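Local coordinates for protein glycoside Hydrolase (Bacteroides uniformis, PDB 5T9X) that is a glycoside hydrolase, apparently of family GH16, that probably cleaves agarose or related red-algal polysaccharides in a gut bacterium's agarose pathway, at residues 158-172 with 247-261. Sequence-based numbering, arbitrary orientation.
Sequences VVYPVYVEAYAKIAN and WRNDFHRVGVYWKDP
V162 and W258 open a run of antiparallel pairing in which strands 162-169 and 252-260 lie as neighbours in one sheet of a beta-sandwich, consistent with the jelly roll of GH16 enzymes. Eight backbone bonds join V162, V164, A166 and A168 to W258, V256, V254 and H252, and the strand axes run at 164°, close to antiparallel. On the face carrying these residues, one face of the W258 indole is covered by V159 C and Y160 N; Y160 CB sits 3.6 Å from the centroid of its five-membered ring, a CH-pi contact, while V162 CG1 reaches W258 CE3 at 3.7 Å. With CG anti to the backbone N (chi1 -180°), the indole reaches V159 and Y160, just before the cis peptide bond to P161, and its NE1 bonds to L293 O. Replacing W258 by alanine is likely to leave Y160 CB and V162 CG1 without their aromatic partner and L293 O without its indole donor. P261 CD covers one face of the Y160 ring, 3.9 Å from its centroid.

On the opposite face of the sheet, Y163 and E165 project together, and G255 pairs with E165 at a CA-CA distance of 3.8 Å. E165 OE1 is salt-bridged to R335 of strand 329-341, the next strand of the sheet. Near the 168-252 end, F251 CB stands over the Y167 ring, 3.8 Å from the centroid, and K169 CB over the centre of the F251 ring at 3.7 Å. Beyond the paired strands, the K169 chain bends at its end (chi4 -70°), and K169 NZ donates to R248 O at 3.2 Å.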
loop_
_atom_site.group_PDB
_atom_site.type_symbol
_atom_site.label_atom_id
_atom_site.label_comp_id
_atom_site.label_asym_id
_atom_site.label_seq_id
_atom_site.Cartn_x
_atom_site.Cartn_y
_atom_site.Cartn_z
ATOM N N VAL A 158 -6.276 -6.532 11.465
ATOM C CA VAL A 158 -7.331 -5.573 11.716
ATOM C C VAL A 158 -8.595 -6.063 11.047
ATOM O O VAL A 158 -8.547 -6.883 10.126
ATOM C CB VAL A 158 -6.967 -4.146 11.259
ATOM C CG1 VAL A 158 -5.705 -3.704 11.970
ATOM C CG2 VAL A 158 -6.769 -4.027 9.762
ATOM N N VAL A 159 -9.720 -5.584 11.550
ATOM C CA VAL A 159 -11.005 -5.863 10.982
ATOM C C VAL A 159 -11.887 -4.686 11.273
ATOM O O VAL A 159 -11.623 -3.937 12.207
ATOM C CB VAL A 159 -11.611 -7.171 11.554
ATOM C CG1 VAL A 159 -12.101 -7.006 13.002
ATOM C CG2 VAL A 159 -12.754 -7.665 10.652
ATOM N N TYR A 160 -12.935 -4.534 10.482
ATOM C CA TYR A 160 -13.883 -3.441 10.646
ATOM C C TYR A 160 -14.512 -3.487 12.054
ATOM O O TYR A 160 -14.640 -4.583 12.589
ATOM C CB TYR A 160 -14.984 -3.526 9.562
ATOM C CG TYR A 160 -16.042 -4.602 9.796
ATOM C CD1 TYR A 160 -17.165 -4.330 10.575
ATOM C CD2 TYR A 160 -15.914 -5.874 9.269
ATOM C CE1 TYR A 160 -18.117 -5.296 10.823
ATOM C CE2 TYR A 160 -16.878 -6.844 9.504
ATOM C CZ TYR A 160 -17.959 -6.548 10.303
ATOM O OH TYR A 160 -18.925 -7.459 10.552
ATOM N N PRO A 161 -14.894 -2.343 12.652
ATOM C CA PRO A 161 -14.634 -0.978 12.141
ATOM C C PRO A 161 -13.209 -0.523 12.500
ATOM O O PRO A 161 -12.735 -0.812 13.605
ATOM C CB PRO A 161 -15.690 -0.103 12.825
ATOM C CG PRO A 161 -16.442 -0.972 13.740
ATOM C CD PRO A 161 -15.763 -2.317 13.835
ATOM N N VAL A 162 -12.499 0.107 11.567
ATOM C CA VAL A 162 -11.100 0.440 11.798
ATOM C C VAL A 162 -10.695 1.555 10.844
ATOM O O VAL A 162 -11.210 1.624 9.725
ATOM C CB VAL A 162 -10.176 -0.797 11.715
ATOM C CG1 VAL A 162 -10.218 -1.452 10.347
ATOM C CG2 VAL A 162 -8.746 -0.450 12.074
ATOM N N TYR A 163 -9.840 2.467 11.338
ATOM C CA TYR A 163 -9.283 3.539 10.522
ATOM C C TYR A 163 -7.812 3.305 10.464
ATOM O O TYR A 163 -7.192 3.198 11.503
ATOM C CB TYR A 163 -9.585 4.904 11.110
ATOM C CG TYR A 163 -9.031 6.015 10.271
ATOM C CD1 TYR A 163 -9.535 6.262 8.996
ATOM C CD2 TYR A 163 -7.998 6.825 10.730
ATOM C CE1 TYR A 163 -9.021 7.275 8.197
ATOM C CE2 TYR A 163 -7.479 7.843 9.929
ATOM C CZ TYR A 163 -7.997 8.050 8.669
ATOM O OH TYR A 163 -7.508 9.052 7.874
ATOM N N VAL A 164 -7.264 3.156 9.256
ATOM C CA VAL A 164 -5.810 2.909 9.074
ATOM C C VAL A 164 -5.281 4.029 8.204
ATOM O O VAL A 164 -5.846 4.276 7.129
ATOM C CB VAL A 164 -5.535 1.568 8.385
ATOM C CG1 VAL A 164 -4.031 1.323 8.241
ATOM C CG2 VAL A 164 -6.217 0.415 9.126
ATOM N N GLU A 165 -4.243 4.731 8.670
ATOM C CA GLU A 165 -3.720 5.922 7.977
ATOM C C GLU A 165 -2.221 5.826 7.931
ATOM O O GLU A 165 -1.622 5.604 8.960
ATOM C CB GLU A 165 -4.155 7.222 8.683
ATOM C CG GLU A 165 -4.054 8.505 7.853
ATOM C CD GLU A 165 -4.515 9.771 8.608
ATOM O OE1 GLU A 165 -3.800 10.152 9.562
ATOM O OE2 GLU A 165 -5.539 10.423 8.260
ATOM N N ALA A 166 -1.617 5.983 6.750
ATOM C CA ALA A 166 -0.171 6.125 6.655
ATOM C C ALA A 166 0.196 7.548 6.278
ATOM O O ALA A 166 -0.581 8.247 5.659
ATOM C CB ALA A 166 0.412 5.147 5.661
ATOM N N TYR A 167 1.373 7.962 6.739
ATOM C CA TYR A 167 2.008 9.223 6.373
ATOM C C TYR A 167 3.273 8.808 5.623
ATOM O O TYR A 167 4.206 8.205 6.212
ATOM C CB TYR A 167 2.366 10.024 7.632
ATOM C CG TYR A 167 2.731 11.476 7.422
ATOM C CD1 TYR A 167 1.930 12.296 6.644
ATOM C CD2 TYR A 167 3.823 12.056 8.075
ATOM C CE1 TYR A 167 2.214 13.637 6.480
ATOM C CE2 TYR A 167 4.129 13.406 7.908
ATOM C CZ TYR A 167 3.306 14.195 7.113
ATOM O OH TYR A 167 3.534 15.534 6.889
ATOM N N ALA A 168 3.276 9.078 4.322
ATOM C CA ALA A 168 4.215 8.435 3.429
ATOM C C ALA A 168 4.634 9.330 2.294
ATOM O O ALA A 168 3.876 10.204 1.828
ATOM C CB ALA A 168 3.569 7.201 2.863
ATOM N N LYS A 169 5.834 9.068 1.817
ATOM C CA LYS A 169 6.383 9.770 0.680
ATOM C C LYS A 169 6.618 8.763 -0.439
ATOM O O LYS A 169 7.560 7.965 -0.399
ATOM C CB LYS A 169 7.678 10.466 1.075
ATOM C CG LYS A 169 8.279 11.337 -0.001
ATOM C CD LYS A 169 9.422 12.133 0.611
ATOM C CE LYS A 169 9.761 13.392 -0.156
ATOM N NZ LYS A 169 10.387 12.998 -1.440
ATOM N N ILE A 170 5.767 8.845 -1.451
ATOM C CA ILE A 170 5.782 7.910 -2.554
ATOM C C ILE A 170 7.115 7.996 -3.299
ATOM O O ILE A 170 7.634 9.088 -3.546
ATOM C CB ILE A 170 4.603 8.204 -3.482
ATOM C CG1 ILE A 170 3.302 7.755 -2.802
ATOM C CG2 ILE A 170 4.767 7.525 -4.829
ATOM C CD1 ILE A 170 2.086 8.499 -3.293
ATOM N N ALA A 171 7.666 6.844 -3.659
ATOM C CA ALA A 171 8.975 6.826 -4.278
ATOM C C ALA A 171 8.952 7.508 -5.643
ATOM O O ALA A 171 8.008 7.343 -6.395
ATOM C CB ALA A 171 9.484 5.400 -4.413
ATOM N N ASN A 172 10.013 8.259 -5.944
ATOM C CA ASN A 172 10.205 8.877 -7.259
ATOM C C ASN A 172 10.785 7.826 -8.225
ATOM O O ASN A 172 11.935 7.898 -8.629
ATOM C CB ASN A 172 11.100 10.105 -7.137
ATOM C CG ASN A 172 11.256 10.891 -8.447
ATOM O OD1 ASN A 172 10.615 10.644 -9.471
ATOM N ND2 ASN A 172 12.141 11.843 -8.407
ATOM N N TRP A 247 2.298 13.790 -5.783
ATOM C CA TRP A 247 2.379 13.190 -4.438
ATOM C C TRP A 247 3.814 12.791 -3.978
ATOM O O TRP A 247 4.148 12.909 -2.804
ATOM C CB TRP A 247 1.392 11.993 -4.327
ATOM C CG TRP A 247 -0.022 12.364 -4.741
ATOM C CD1 TRP A 247 -0.628 12.069 -5.932
ATOM C CD2 TRP A 247 -0.970 13.151 -3.999
ATOM N NE1 TRP A 247 -1.894 12.599 -5.968
ATOM C CE2 TRP A 247 -2.128 13.275 -4.800
ATOM C CE3 TRP A 247 -0.960 13.733 -2.737
ATOM C CZ2 TRP A 247 -3.267 13.969 -4.375
ATOM C CZ3 TRP A 247 -2.087 14.418 -2.309
ATOM C CH2 TRP A 247 -3.227 14.531 -3.129
ATOM N N ARG A 248 4.623 12.296 -4.908
ATOM C CA ARG A 248 6.085 12.124 -4.780
ATOM C C ARG A 248 6.854 13.216 -3.993
ATOM O O ARG A 248 7.847 12.944 -3.313
ATOM C CB ARG A 248 6.647 12.085 -6.219
ATOM C CG ARG A 248 8.118 12.457 -6.386
ATOM C CD ARG A 248 8.320 13.455 -7.495
ATOM N NE ARG A 248 8.001 12.817 -8.745
ATOM C CZ ARG A 248 7.887 13.427 -9.916
ATOM N NH1 ARG A 248 8.056 14.730 -10.049
ATOM N NH2 ARG A 248 7.591 12.688 -10.973
ATOM N N ASN A 249 6.431 14.458 -4.143
ATOM C CA ASN A 249 7.203 15.587 -3.636
ATOM C C ASN A 249 7.164 15.796 -2.142
ATOM O O ASN A 249 7.953 16.554 -1.636
ATOM C CB ASN A 249 6.782 16.890 -4.351
ATOM C CG ASN A 249 7.173 16.900 -5.826
ATOM O OD1 ASN A 249 8.063 16.176 -6.268
ATOM N ND2 ASN A 249 6.497 17.727 -6.592
ATOM N N ASP A 250 6.250 15.157 -1.439
ATOM C CA ASP A 250 6.205 15.312 -0.009
ATOM C C ASP A 250 5.558 14.110 0.689
ATOM O O ASP A 250 5.102 13.177 0.020
ATOM C CB ASP A 250 5.455 16.604 0.327
ATOM C CG ASP A 250 6.104 17.374 1.473
ATOM O OD1 ASP A 250 6.465 16.765 2.534
ATOM O OD2 ASP A 250 6.258 18.604 1.290
ATOM N N PHE A 251 5.575 14.142 2.029
ATOM C CA PHE A 251 4.783 13.253 2.872
ATOM C C PHE A 251 3.310 13.646 2.798
ATOM O O PHE A 251 2.974 14.827 2.765
ATOM C CB PHE A 251 5.295 13.233 4.321
ATOM C CG PHE A 251 6.598 12.505 4.475
ATOM C CD1 PHE A 251 6.617 11.133 4.736
ATOM C CD2 PHE A 251 7.812 13.173 4.282
ATOM C CE1 PHE A 251 7.821 10.436 4.852
ATOM C CE2 PHE A 251 9.026 12.494 4.376
ATOM C CZ PHE A 251 9.031 11.116 4.678
ATOM N N HIS A 252 2.441 12.638 2.674
ATOM C CA HIS A 252 0.979 12.843 2.687
ATOM C C HIS A 252 0.336 11.770 3.545
ATOM O O HIS A 252 0.837 10.644 3.612
ATOM C CB HIS A 252 0.398 12.805 1.272
ATOM C CG HIS A 252 0.782 13.974 0.447
ATOM N ND1 HIS A 252 0.056 15.146 0.434
ATOM C CD2 HIS A 252 1.828 14.167 -0.391
ATOM C CE1 HIS A 252 0.625 16.011 -0.385
ATOM N NE2 HIS A 252 1.703 15.442 -0.899
ATOM N N ARG A 253 -0.743 12.149 4.218
ATOM C CA ARG A 253 -1.604 11.210 4.886
ATOM C C ARG A 253 -2.594 10.617 3.880
ATOM O O ARG A 253 -3.302 11.349 3.201
ATOM C CB ARG A 253 -2.404 11.902 5.975
ATOM C CG ARG A 253 -1.646 12.298 7.239
ATOM C CD ARG A 253 -2.599 13.127 8.094
ATOM N NE ARG A 253 -2.735 14.455 7.520
ATOM C CZ ARG A 253 -3.759 15.289 7.672
ATOM N NH1 ARG A 253 -4.832 14.964 8.363
ATOM N NH2 ARG A 253 -3.689 16.480 7.092
ATOM N N VAL A 254 -2.640 9.295 3.794
ATOM C CA VAL A 254 -3.718 8.583 3.131
ATOM C C VAL A 254 -4.227 7.502 4.071
ATOM O O VAL A 254 -3.451 6.685 4.558
ATOM C CB VAL A 254 -3.254 7.879 1.850
ATOM C CG1 VAL A 254 -4.474 7.377 1.062
ATOM C CG2 VAL A 254 -2.373 8.810 1.035
ATOM N N GLY A 255 -5.529 7.494 4.321
ATOM C CA GLY A 255 -6.152 6.463 5.148
ATOM C C GLY A 255 -7.492 5.975 4.626
ATOM O O GLY A 255 -8.090 6.579 3.717
ATOM N N VAL A 256 -7.960 4.877 5.226
ATOM C CA VAL A 256 -9.266 4.345 4.932
ATOM C C VAL A 256 -10.007 4.056 6.229
ATOM O O VAL A 256 -9.431 3.544 7.195
ATOM C CB VAL A 256 -9.214 3.094 3.993
ATOM C CG1 VAL A 256 -8.537 1.908 4.651
ATOM C CG2 VAL A 256 -10.601 2.706 3.556
ATOM N N TYR A 257 -11.281 4.432 6.236
ATOM C CA TYR A 257 -12.208 3.986 7.226
ATOM C C TYR A 257 -12.955 2.790 6.631
ATOM O O TYR A 257 -13.811 2.937 5.753
ATOM C CB TYR A 257 -13.165 5.113 7.611
ATOM C CG TYR A 257 -14.121 4.824 8.754
ATOM C CD1 TYR A 257 -13.908 3.785 9.647
ATOM C CD2 TYR A 257 -15.202 5.642 8.974
ATOM C CE1 TYR A 257 -14.784 3.539 10.687
ATOM C CE2 TYR A 257 -16.087 5.403 10.021
ATOM C CZ TYR A 257 -15.862 4.352 10.872
ATOM O OH TYR A 257 -16.705 4.075 11.921
ATOM N N TRP A 258 -12.544 1.614 7.088
ATOM C CA TRP A 258 -13.226 0.379 6.825
ATOM C C TRP A 258 -14.314 0.294 7.872
ATOM O O TRP A 258 -14.091 -0.183 8.986
ATOM C CB TRP A 258 -12.225 -0.782 6.956
ATOM C CG TRP A 258 -12.771 -2.125 6.706
ATOM C CD1 TRP A 258 -13.989 -2.447 6.179
ATOM C CD2 TRP A 258 -12.097 -3.349 6.917
ATOM N NE1 TRP A 258 -14.122 -3.801 6.103
ATOM C CE2 TRP A 258 -12.967 -4.380 6.533
ATOM C CE3 TRP A 258 -10.833 -3.680 7.397
ATOM C CZ2 TRP A 258 -12.631 -5.700 6.640
ATOM C CZ3 TRP A 258 -10.488 -4.991 7.498
ATOM C CH2 TRP A 258 -11.376 -5.990 7.123
ATOM N N LYS A 259 -15.503 0.734 7.510
ATOM C CA LYS A 259 -16.562 0.926 8.480
ATOM C C LYS A 259 -17.381 -0.355 8.734
ATOM O O LYS A 259 -17.693 -0.688 9.863
ATOM C CB LYS A 259 -17.436 2.093 8.008
ATOM C CG LYS A 259 -18.567 2.423 8.930
ATOM C CD LYS A 259 -19.256 3.714 8.514
ATOM C CE LYS A 259 -20.550 3.831 9.320
ATOM N NZ LYS A 259 -21.183 5.155 9.128
ATOM N N ASP A 260 -17.768 -1.038 7.673
ATOM C CA ASP A 260 -18.452 -2.324 7.758
ATOM C C ASP A 260 -18.182 -3.069 6.434
ATOM O O ASP A 260 -17.452 -2.551 5.603
ATOM C CB ASP A 260 -19.930 -2.113 8.103
ATOM C CG ASP A 260 -20.681 -1.387 7.036
ATOM O OD1 ASP A 260 -20.566 -1.757 5.852
ATOM O OD2 ASP A 260 -21.425 -0.442 7.380
ATOM N N PRO A 261 -18.745 -4.274 6.228
ATOM C CA PRO A 261 -18.355 -4.977 4.986
ATOM C C PRO A 261 -18.807 -4.377 3.653
ATOM O O PRO A 261 -18.330 -4.829 2.614
ATOM C CB PRO A 261 -18.957 -6.378 5.170
ATOM C CG PRO A 261 -19.120 -6.532 6.651
ATOM C CD PRO A 261 -19.529 -5.160 7.112
HETATM O O HOH W 1 3.551 10.635 -0.997
HETATM O O HOH W 2 9.902 10.752 -3.500
#